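PDB 6EU6: ammonium transporter from Kuenenia stuttgartiensis, which probably senses ammonium at the membrane, using an ammonium-transporter fold to pass the signal to a histidine kinase. Local coordinates for residues T109-T112 and G113-E117; T271-L274 and A275-A279; G308-E311 and K312-I316. All blocks are in the same frame, centred on the assembly; numbering follows the deposited sequence.

Contact 1 of 3, residues T109-T112 and G113-E117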
loop_
_atom_site.group_PDB
_atom_site.type_symbol
_atom_site.label_atom_id
_atom_site.label_comp_id
_atom_site.label_asym_id
_atom_site.label_seq_id
_atom_site.Cartn_x
_atom_site.Cartn_y
_atom_site.Cartn_z
ATOM N N THR A 109 -8.403 -6.404 16.185
ATOM C CA THR A 109 -8.275 -4.976 16.080
ATOM C C THR A 109 -9.629 -4.285 15.938
ATOM O O THR A 109 -9.735 -3.059 16.187
ATOM C CB THR A 109 -7.306 -4.555 14.963
ATOM O OG1 THR A 109 -6.961 -3.204 15.178
ATOM C CG2 THR A 109 -7.918 -4.640 13.601
ATOM N N ILE A 110 -10.653 -5.041 15.540
ATOM C CA ILE A 110 -12.017 -4.537 15.508
ATOM C C ILE A 110 -12.382 -3.814 16.835
ATOM O O ILE A 110 -13.014 -2.738 16.856
ATOM C CB ILE A 110 -13.016 -5.697 15.249
ATOM C CG1 ILE A 110 -12.800 -6.175 13.809
ATOM C CG2 ILE A 110 -14.469 -5.244 15.419
ATOM C CD1 ILE A 110 -13.317 -7.566 13.434
ATOM N N LEU A 111 -11.975 -4.415 17.955
ATOM C CA LEU A 111 -12.221 -3.858 19.271
ATOM C C LEU A 111 -11.931 -2.385 19.352
ATOM O O LEU A 111 -12.683 -1.647 19.945
ATOM C CB LEU A 111 -11.280 -4.580 20.274
ATOM C CG LEU A 111 -11.325 -4.099 21.727
ATOM C CD1 LEU A 111 -12.730 -4.250 22.342
ATOM C CD2 LEU A 111 -10.345 -4.873 22.545
ATOM N N THR A 112 -10.732 -1.969 18.936
ATOM C CA THR A 112 -10.278 -0.617 19.285
ATOM C C THR A 112 -11.222 0.481 18.835
ATOM O O THR A 112 -11.436 1.475 19.545
ATOM C CB THR A 112 -8.878 -0.273 18.798
ATOM O OG1 THR A 112 -8.877 -0.262 17.370
ATOM C CG2 THR A 112 -7.887 -1.272 19.320
ATOM N N GLY A 113 -11.826 0.334 17.686
ATOM C CA GLY A 113 -12.675 1.405 17.208
ATOM C C GLY A 113 -13.992 1.488 17.948
ATOM O O GLY A 113 -14.592 2.556 18.032
ATOM N N ALA A 114 -14.472 0.364 18.444
ATOM C CA ALA A 114 -15.752 0.333 19.171
ATOM C C ALA A 114 -15.629 1.016 20.546
ATOM O O ALA A 114 -16.551 1.705 21.000
ATOM C CB ALA A 114 -16.196 -1.075 19.316
ATOM N N ILE A 115 -14.465 0.905 21.179
ATOM C CA ILE A 115 -14.272 1.577 22.502
ATOM C C ILE A 115 -13.341 2.792 22.499
ATOM O O ILE A 115 -12.896 3.297 23.543
ATOM C CB ILE A 115 -13.861 0.561 23.563
ATOM C CG1 ILE A 115 -12.565 -0.094 23.216
ATOM C CG2 ILE A 115 -14.989 -0.480 23.709
ATOM C CD1 ILE A 115 -11.995 -0.993 24.309
ATOM N N ALA A 116 -13.073 3.313 21.310
ATOM C CA ALA A 116 -12.246 4.482 21.190
ATOM C C ALA A 116 -12.796 5.700 21.952
ATOM O O ALA A 116 -14.037 5.865 22.157
ATOM C CB ALA A 116 -12.071 4.855 19.726
ATOM N N GLU A 117 -11.864 6.590 22.317
ATOM C CA GLU A 117 -12.217 7.941 22.845
ATOM C C GLU A 117 -12.511 8.000 24.346
ATOM O O GLU A 117 -12.353 9.068 24.911
ATOM C CB GLU A 117 -13.365 8.669 22.049
ATOM C CG GLU A 117 -13.222 8.521 20.525
ATOM C CD GLU A 117 -13.499 9.805 19.791
ATOM O OE1 GLU A 117 -12.576 10.475 19.304
ATOM O OE2 GLU A 117 -14.670 10.152 19.708
#
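The carbonyl oxygen L111 O is approached by two backbone donors, A114 N at 3.1 Å and I115 N at 3.3 Å, and both bonds are weak. One is spaced three residues apart and the other four, so a single acceptor serves a turn that is changing from one helical spacing to another. G113 N makes a further weak bond to I110 O, again three residues back. T112 N bonds to T109 O at 3.1 Å, three residues back, at a kink in the helix. Across this slack backbone, I115 lays its CD1 obliquely against L111 CD1 at 3.9 Å. The reach follows from I115 chi1 of 61°, which places CG1 between the backbone nitrogen and the carbonyl carbon; CG1 thereby also meets L111 O at 3.6 Å. Helix 167-185 receives this pair through A181. The hydroxyl of T112 is directed elsewhere, bonding to E31 and to an ammonium ion, probably from the crystallisation liquor, that T109 O also binds. Irregular spacing, kink and a following loop together typify the unwinding end of a buried transmembrane helix, here helix 93-114 of an ammonium-transporter fold.

Contact 2 of 3, residues T271-L274 and A275-A279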
loop_
_atom_site.group_PDB
_atom_site.type_symbol
_atom_site.label_atom_id
_atom_site.label_comp_id
_atom_site.label_asym_id
_atom_site.label_seq_id
_atom_site.Cartn_x
_atom_site.Cartn_y
_atom_site.Cartn_z
ATOM N N THR A 271 -19.663 2.761 6.160
ATOM C CA THR A 271 -20.230 1.596 6.866
ATOM C C THR A 271 -20.736 0.568 5.869
ATOM O O THR A 271 -20.523 -0.608 6.014
ATOM C CB THR A 271 -21.340 2.037 7.845
ATOM O OG1 THR A 271 -20.763 2.878 8.811
ATOM C CG2 THR A 271 -21.995 0.862 8.546
ATOM N N ALA A 272 -21.489 1.022 4.877
ATOM C CA ALA A 272 -22.083 0.113 3.982
ATOM C C ALA A 272 -21.037 -0.646 3.114
ATOM O O ALA A 272 -21.194 -1.835 2.868
ATOM C CB ALA A 272 -23.087 0.857 3.127
ATOM N N ILE A 273 -20.015 0.093 2.605
ATOM C CA ILE A 273 -18.964 -0.482 1.817
ATOM C C ILE A 273 -18.265 -1.575 2.615
ATOM O O ILE A 273 -18.130 -2.692 2.148
ATOM C CB ILE A 273 -17.980 0.612 1.326
ATOM C CG1 ILE A 273 -18.741 1.469 0.295
ATOM C CG2 ILE A 273 -16.784 -0.071 0.708
ATOM C CD1 ILE A 273 -18.050 2.757 -0.061
ATOM N N LEU A 274 -17.846 -1.237 3.828
ATOM C CA LEU A 274 -17.131 -2.196 4.614
ATOM C C LEU A 274 -18.006 -3.417 5.003
ATOM O O LEU A 274 -17.510 -4.545 5.027
ATOM C CB LEU A 274 -16.547 -1.531 5.854
ATOM C CG LEU A 274 -15.549 -0.408 5.768
ATOM C CD1 LEU A 274 -14.963 -0.225 7.185
ATOM C CD2 LEU A 274 -14.479 -0.745 4.795
ATOM N N ALA A 275 -19.285 -3.168 5.322
ATOM C CA ALA A 275 -20.226 -4.266 5.603
ATOM C C ALA A 275 -20.395 -5.193 4.422
ATOM O O ALA A 275 -20.438 -6.399 4.568
ATOM C CB ALA A 275 -21.579 -3.754 6.063
ATOM N N GLY A 276 -20.407 -4.658 3.219
ATOM C CA GLY A 276 -20.449 -5.523 2.071
ATOM C C GLY A 276 -19.231 -6.375 1.867
ATOM O O GLY A 276 -19.376 -7.541 1.492
ATOM N N LEU A 277 -18.048 -5.785 2.126
ATOM C CA LEU A 277 -16.842 -6.524 2.173
ATOM C C LEU A 277 -16.890 -7.672 3.190
ATOM O O LEU A 277 -16.531 -8.794 2.869
ATOM C CB LEU A 277 -15.647 -5.617 2.330
ATOM C CG LEU A 277 -15.342 -4.779 1.043
ATOM C CD1 LEU A 277 -14.568 -3.501 1.358
ATOM C CD2 LEU A 277 -14.616 -5.582 -0.036
ATOM N N VAL A 278 -17.330 -7.365 4.377
ATOM C CA VAL A 278 -17.426 -8.358 5.451
ATOM C C VAL A 278 -18.347 -9.484 4.974
ATOM O O VAL A 278 -17.979 -10.650 5.009
ATOM C CB VAL A 278 -17.910 -7.734 6.757
ATOM C CG1 VAL A 278 -18.369 -8.830 7.723
ATOM C CG2 VAL A 278 -16.794 -6.883 7.414
ATOM N N ALA A 279 -19.479 -9.127 4.377
ATOM C CA ALA A 279 -20.452 -10.133 4.009
ATOM C C ALA A 279 -19.968 -11.077 2.949
ATOM O O ALA A 279 -20.153 -12.326 3.052
ATOM C CB ALA A 279 -21.758 -9.492 3.587
#
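L277 touches two residues of the preceding turn through one methyl group: its CD1 lies 4.1 Å from I273 CG2 and, more loosely, 4.4 Å from L274 CD2. The side chains of I273 and L277 run side by side and point the same way. I273 chi1 of -69° turns CG2 anti to its backbone nitrogen, on the side from which L277 approaches. L277 CB also rests on L274 O at 3.4 Å, and V278 CG2 meets that same oxygen at an equal separation. Behind these contacts the backbone sets the spacing with four consecutive bonds of alpha-helical register. L277 N reaches I273 O at 3.1 Å in the carbonyl plane, while V278 N reaches L274 O at 2.9 Å with a modest tilt. A275 N and G276 N pair likewise with T271 O and A272 O. Farther out, W220 of helix 206-226 packs on L274, L277 and V278, and I273 leans on L52 of the second subunit. V278 also touches H326, which by its family sequence motif is probably one of the twin pore histidines. T271 directs its hydroxyl to E307 and G267 O. The backbone thus spends its polarity inside helix 266-280, leaving chiefly apolar groups to face neighbouring helices, an economical solution for a segment buried within a membrane protein.

Contact 3 of 3, residues G308-E311 and K312-I316. With ZDM (nonyl 4-O-alpha-D-glucopyranosyl-beta-D-glucopyranoside), chain D.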
loop_
_atom_site.group_PDB
_atom_site.type_symbol
_atom_site.label_atom_id
_atom_site.label_comp_id
_atom_site.label_asym_id
_atom_site.label_seq_id
_atom_site.Cartn_x
_atom_site.Cartn_y
_atom_site.Cartn_z
ATOM N N GLY A 308 -27.901 2.572 12.662
ATOM C CA GLY A 308 -28.817 3.465 13.319
ATOM C C GLY A 308 -29.548 2.844 14.519
ATOM O O GLY A 308 -29.760 3.500 15.531
ATOM N N PHE A 309 -29.908 1.577 14.398
ATOM C CA PHE A 309 -30.595 0.828 15.481
ATOM C C PHE A 309 -29.700 0.698 16.712
ATOM O O PHE A 309 -30.107 0.903 17.890
ATOM C CB PHE A 309 -31.038 -0.515 14.940
ATOM C CG PHE A 309 -31.718 -1.372 15.928
ATOM C CD1 PHE A 309 -33.060 -1.177 16.221
ATOM C CD2 PHE A 309 -31.037 -2.385 16.551
ATOM C CE1 PHE A 309 -33.699 -1.957 17.168
ATOM C CE2 PHE A 309 -31.669 -3.164 17.509
ATOM C CZ PHE A 309 -32.992 -2.943 17.811
ATOM N N ILE A 310 -28.444 0.445 16.456
ATOM C CA ILE A 310 -27.467 0.190 17.505
ATOM C C ILE A 310 -27.232 1.502 18.251
ATOM O O ILE A 310 -27.173 1.569 19.477
ATOM C CB ILE A 310 -26.160 -0.366 16.897
ATOM C CG1 ILE A 310 -26.369 -1.809 16.432
ATOM C CG2 ILE A 310 -25.000 -0.245 17.915
ATOM C CD1 ILE A 310 -25.302 -2.257 15.434
ATOM N N GLU A 311 -27.031 2.543 17.481
ATOM C CA GLU A 311 -26.764 3.849 18.012
ATOM C C GLU A 311 -27.954 4.475 18.799
ATOM O O GLU A 311 -27.752 5.007 19.864
ATOM C CB GLU A 311 -26.411 4.790 16.886
ATOM C CG GLU A 311 -26.152 6.201 17.380
ATOM C CD GLU A 311 -26.078 7.208 16.242
ATOM O OE1 GLU A 311 -26.613 6.936 15.169
ATOM O OE2 GLU A 311 -25.505 8.276 16.452
ATOM N N LYS A 312 -29.145 4.421 18.235
ATOM C CA LYS A 312 -30.257 5.232 18.701
ATOM C C LYS A 312 -31.316 4.412 19.456
ATOM O O LYS A 312 -32.030 4.938 20.271
ATOM C CB LYS A 312 -30.922 5.899 17.502
ATOM C CG LYS A 312 -30.105 6.970 16.841
ATOM C CD LYS A 312 -30.897 7.508 15.675
ATOM C CE LYS A 312 -30.344 8.853 15.283
ATOM N NZ LYS A 312 -29.273 8.566 14.323
ATOM N N THR A 313 -31.416 3.118 19.206
ATOM C CA THR A 313 -32.346 2.291 19.926
ATOM C C THR A 313 -31.622 1.518 21.000
ATOM O O THR A 313 -32.058 1.547 22.154
ATOM C CB THR A 313 -33.100 1.338 19.006
ATOM O OG1 THR A 313 -33.701 2.099 17.979
ATOM C CG2 THR A 313 -34.157 0.544 19.763
ATOM N N LEU A 314 -30.521 0.833 20.704
ATOM C CA LEU A 314 -29.822 0.109 21.778
ATOM C C LEU A 314 -29.010 1.051 22.636
ATOM O O LEU A 314 -28.619 0.739 23.767
ATOM C CB LEU A 314 -28.946 -1.006 21.187
ATOM C CG LEU A 314 -29.650 -2.043 20.365
ATOM C CD1 LEU A 314 -28.620 -3.037 19.902
ATOM C CD2 LEU A 314 -30.616 -2.742 21.275
ATOM N N LYS A 315 -28.698 2.219 22.106
ATOM C CA LYS A 315 -27.835 3.186 22.778
ATOM C C LYS A 315 -26.465 2.643 23.156
ATOM O O LYS A 315 -25.920 2.874 24.292
ATOM C CB LYS A 315 -28.591 3.856 23.927
ATOM C CG LYS A 315 -29.650 4.796 23.338
ATOM C CD LYS A 315 -29.827 6.072 24.094
ATOM C CE LYS A 315 -30.614 7.108 23.320
ATOM N NZ LYS A 315 -31.761 6.584 22.556
ATOM N N ILE A 316 -25.928 1.860 22.217
ATOM C CA ILE A 316 -24.503 1.461 22.294
ATOM C C ILE A 316 -23.706 2.433 21.452
ATOM O O ILE A 316 -24.053 2.674 20.270
ATOM C CB ILE A 316 -24.275 0.023 21.859
ATOM C CG1 ILE A 316 -25.134 -0.884 22.742
ATOM C CG2 ILE A 316 -22.780 -0.364 21.958
ATOM C CD1 ILE A 316 -25.260 -2.296 22.230
HETATM C C1 ZDM D . -29.344 0.503 27.396
HETATM O O1 ZDM D . -28.022 6.077 28.564
HETATM C C2 ZDM D . -29.745 1.983 27.583
HETATM O O2 ZDM D . -30.143 8.604 26.850
HETATM C C3 ZDM D . -28.649 3.072 27.793
HETATM O O3 ZDM D . -31.474 4.675 29.215
HETATM C C4 ZDM D . -27.227 2.505 27.670
HETATM O O4 ZDM D . -32.010 6.791 27.480
HETATM C C5 ZDM D . -30.484 5.712 29.139
HETATM O O5 ZDM D . -27.197 1.249 28.318
HETATM C C6 ZDM D . -27.883 0.121 27.788
HETATM O O6 ZDM D . -26.047 7.979 28.184
HETATM C C7 ZDM D . -30.656 6.495 27.843
HETATM O O7 ZDM D . -28.808 3.765 29.052
HETATM C C8 ZDM D . -29.806 7.740 27.947
HETATM C C9 ZDM D . -28.328 7.312 27.907
HETATM C C10 ZDM D . -29.085 5.162 28.946
HETATM C C11 ZDM D . -27.390 8.323 28.558
HETATM O O16 ZDM D . -26.915 -0.527 26.925
HETATM C C18 ZDM D . -27.203 -1.433 25.860
HETATM C C19 ZDM D . -27.957 -2.672 26.292
HETATM C C22 ZDM D . -27.470 -3.933 25.596
HETATM C C25 ZDM D . -28.490 -4.520 24.643
HETATM C C28 ZDM D . -27.932 -5.648 23.763
HETATM C C31 ZDM D . -28.078 -7.026 24.388
HETATM C C34 ZDM D . -28.128 -8.128 23.354
HETATM O O49 ZDM D . -29.833 0.084 26.107
HETATM O O55 ZDM D . -30.622 1.957 28.694
HETATM C C57 ZDM D . -26.174 3.380 28.366
HETATM O O61 ZDM D . -26.112 4.643 27.701
#
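Two side chains from the next turn meet the F309 ring obliquely, from the same side of its plane: T313 CG2 stands 3.6 Å from F309 CE1, and L314 CG stands 3.7 Å from F309 CE2. With CG anti to its backbone nitrogen (chi1 179°), F309 swings its ring along the helix toward them. A second apolar pair, deeper in the protein, sets I310 CG2 against I316 CB at 4.0 Å, where I316 is also covered by helix 167-185. The backbone beneath these groups widens as the helix ends. F309 O accepts two donors, T313 N from above the carbonyl plane and L314 N at 2.8 Å, nearly in line with the carbonyl bond; the second is five residues along, a pi-type spacing. K315 then adopts a positive phi of 56°, and I316 N turns back to I310 O at 3.0 Å. A CA-H...O contact from K315 CA to E311 O accompanies this reversal. Outside lie the charges. K312 NZ forms a salt bridge with E311 OE1 at 3.2 Å, from above the carboxylate plane, while K191 forms another with OE2, so each carboxylate oxygen of E311 has a lysine partner. K315 NZ bonds to K312 O, and the detergent donates from its O49 to L314 O at 2.7 Å. The lysines should favour a charged E311, and the amine of K315 and the sugar hydroxyl satisfy carbonyls that a finishing helix cannot use, which suits the boundary where a membrane helix meets an amphiphile.

Read from the N terminus, the three contacts come in series, and none encloses or crosses another. Each is a local turn of continuous chain, so no long loop is closed. Contact 1 lies at the end of helix 93-114, contact 2 within helix 266-280, and contact 3 where the next helix, 289-312, gives way to a loop. Their centres stand about 17 to 19 Å apart, and their nearest atoms about 7 Å, so they do not touch. Helix 289-312 packs along contact 2 before it ends in contact 3. Helix 167-185 packs against both contact 1 and contact 3, and helix 322-340 against contacts 2 and 3. Contact 2 alone also reaches a neighbouring subunit of the trimer.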